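Local coordinates for major capsid protein (Faustovirus, PDB 5J7O) that forms trimeric double jelly-roll capsomers that build the icosahedral capsid shell of a large double-stranded DNA virus, at the interface of chains A and B. Coordinates in Å, arbitrary orientation; residue numbers count along the deposited sequence, not the author numbering. Chains: chain A/B, major capsid protein.

The interface of chains A and B. Residues chain A 489, 491, 504; chain B 489-493.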
ATOM      1  N   VAL A 489      45.114 -17.258   5.237  1.00 39.66           N
ATOM      2  CA  VAL A 489      46.438 -16.699   4.970  1.00 40.20           C
ATOM      3  C   VAL A 489      47.496 -17.757   5.249  1.00 42.85           C
ATOM      4  O   VAL A 489      47.474 -18.404   6.301  1.00 43.18           O
ATOM      5  CB  VAL A 489      46.711 -15.437   5.817  1.00 39.96           C
ATOM      6  CG1 VAL A 489      48.195 -15.096   5.810  1.00 39.15           C
ATOM      7  CG2 VAL A 489      45.899 -14.258   5.303  1.00 41.44           C
ATOM      8  N   ILE A 491      51.287 -18.280   6.228  1.00 44.21           N
ATOM      9  CA  ILE A 491      52.317 -17.507   6.911  1.00 45.11           C
ATOM     10  C   ILE A 491      53.702 -18.113   6.723  1.00 48.97           C
ATOM     11  O   ILE A 491      54.668 -17.642   7.333  1.00 51.82           O
ATOM     12  CB  ILE A 491      51.994 -17.336   8.405  1.00 41.19           C
ATOM     13  CG1 ILE A 491      52.191 -18.655   9.154  1.00 39.35           C
ATOM     14  CG2 ILE A 491      50.571 -16.824   8.586  1.00 39.74           C
ATOM     15  CD1 ILE A 491      52.288 -18.488  10.655  1.00 38.12           C
ATOM     16  N   LYS A 504      46.210 -20.107   8.098  1.00 44.13           N
ATOM     17  CA  LYS A 504      45.418 -19.525   9.173  1.00 43.17           C
ATOM     18  C   LYS A 504      43.980 -19.283   8.741  1.00 43.54           C
ATOM     19  O   LYS A 504      43.690 -19.063   7.562  1.00 42.99           O
ATOM     20  CB  LYS A 504      46.044 -18.212   9.639  1.00 41.42           C
ATOM     21  CG  LYS A 504      47.485 -18.359  10.079  1.00 40.88           C
ATOM     22  CD  LYS A 504      47.624 -19.521  11.043  1.00 38.89           C
ATOM     23  CE  LYS A 504      49.029 -19.622  11.595  1.00 38.18           C
ATOM     24  NZ  LYS A 504      49.150 -20.737  12.571  1.00 37.87           N
TER
ATOM     25  N   VAL B 489      45.351 -12.315  11.895  1.00 41.13           N
ATOM     26  CA  VAL B 489      46.204 -13.473  11.642  1.00 42.40           C
ATOM     27  C   VAL B 489      47.533 -13.270  12.358  1.00 43.99           C
ATOM     28  O   VAL B 489      48.092 -12.167  12.357  1.00 44.82           O
ATOM     29  CB  VAL B 489      46.426 -13.698  10.129  1.00 42.51           C
ATOM     30  CG1 VAL B 489      47.547 -14.700   9.888  1.00 44.65           C
ATOM     31  CG2 VAL B 489      45.145 -14.176   9.456  1.00 41.12           C
ATOM     32  N   SER B 490      48.033 -14.336  12.981  1.00 44.38           N
ATOM     33  CA  SER B 490      49.364 -14.345  13.575  1.00 45.63           C
ATOM     34  C   SER B 490      50.371 -14.873  12.561  1.00 45.24           C
ATOM     35  O   SER B 490      50.183 -15.957  11.998  1.00 44.17           O
ATOM     36  CB  SER B 490      49.385 -15.208  14.838  1.00 45.55           C
ATOM     37  OG  SER B 490      50.701 -15.637  15.139  1.00 47.99           O
ATOM     38  N   ILE B 491      51.437 -14.106  12.329  1.00 46.76           N
ATOM     39  CA  ILE B 491      52.458 -14.473  11.353  1.00 48.12           C
ATOM     40  C   ILE B 491      53.689 -15.085  12.012  1.00 52.10           C
ATOM     41  O   ILE B 491      54.687 -15.340  11.333  1.00 54.52           O
ATOM     42  CB  ILE B 491      52.857 -13.270  10.484  1.00 45.05           C
ATOM     43  CG1 ILE B 491      53.509 -12.188  11.345  1.00 44.10           C
ATOM     44  CG2 ILE B 491      51.647 -12.724   9.738  1.00 42.22           C
ATOM     45  CD1 ILE B 491      54.469 -11.301  10.583  1.00 44.23           C
ATOM     46  N   ASP B 492      53.645 -15.321  13.322  1.00 53.62           N
ATOM     47  CA  ASP B 492      54.760 -15.926  14.044  1.00 54.66           C
ATOM     48  C   ASP B 492      54.173 -16.886  15.068  1.00 53.67           C
ATOM     49  O   ASP B 492      53.503 -16.455  16.013  1.00 50.71           O
ATOM     50  CB  ASP B 492      55.630 -14.863  14.718  1.00 55.95           C
ATOM     51  CG  ASP B 492      56.972 -15.407  15.177  1.00 56.97           C
ATOM     52  OD1 ASP B 492      57.125 -16.642  15.267  1.00 56.98           O
ATOM     53  OD2 ASP B 492      57.877 -14.590  15.452  1.00 58.15           O
ATOM     54  N   ASP B 493      54.419 -18.180  14.883  1.00 54.12           N
ATOM     55  CA  ASP B 493      53.811 -19.212  15.711  1.00 55.44           C
ATOM     56  C   ASP B 493      54.583 -19.496  16.993  1.00 54.27           C
ATOM     57  O   ASP B 493      54.188 -20.391  17.748  1.00 54.90           O
ATOM     58  CB  ASP B 493      53.657 -20.505  14.906  1.00 57.74           C
ATOM     59  CG  ASP B 493      52.410 -20.506  14.042  1.00 58.84           C
ATOM     60  OD1 ASP B 493      51.427 -19.834  14.419  1.00 59.85           O
ATOM     61  OD2 ASP B 493      52.411 -21.181  12.991  1.00 58.78           O
TER
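With chi1 at -56° and a bend at chi2 (-49°), the chain of A:Lys504 leaves strand 503-521 and then runs extended across to chain B, where B:Asp493 comes from the opposite direction to meet it. The two belong to neighbouring copies of a double jelly-roll capsid protein, and the patch lies at the end of strand 473-490, in the loop after it and, in chain A, at the start of strand 503-521, within the subunit interface of the capsomer trimer. The side-chain amine NZ of A:Lys504 forms a salt bridge and hydrogen bond with carboxylate OD1 of B:Asp493 at 3.1 Å. OD1 accepts with its syn lone pair, on the side of OD2, and the longer approach of NZ to OD2 is a weak hydrogen bond. Aspartate suits the loop because its short side chain brings both carboxylate oxygens to NZ. Lysine suits its place because its methylenes serve the contact as well as its charge: CG of A:Lys504 lies 3.7 Å from CG1 of B:Val489, and CB faces both methyls of that valine.

A:Ile491 fills the middle of the patch. Its chi1 of 72°, with an extended chi2, turns CD1 towards B:Asp493 while CG2 faces B:Val489. CG2 of A:Ile491 lies 3.9 Å from CG1 of B:Val489. CD1 of A:Ile491 comes within 3.9 Å of CG of B:Asp493. Both methyls share the carbonyl O of B:Ser490, with CG2 of A:Ile491 at 3.5 Å, so a branched aliphatic residue can pack against backbone and side chains together. A:Val489 makes a lighter contact, CG1 to CG1 of B:Val489 at 4.1 Å; valine, short and branched, suits a strand end where B:Val489 also packs on the lysine methylenes.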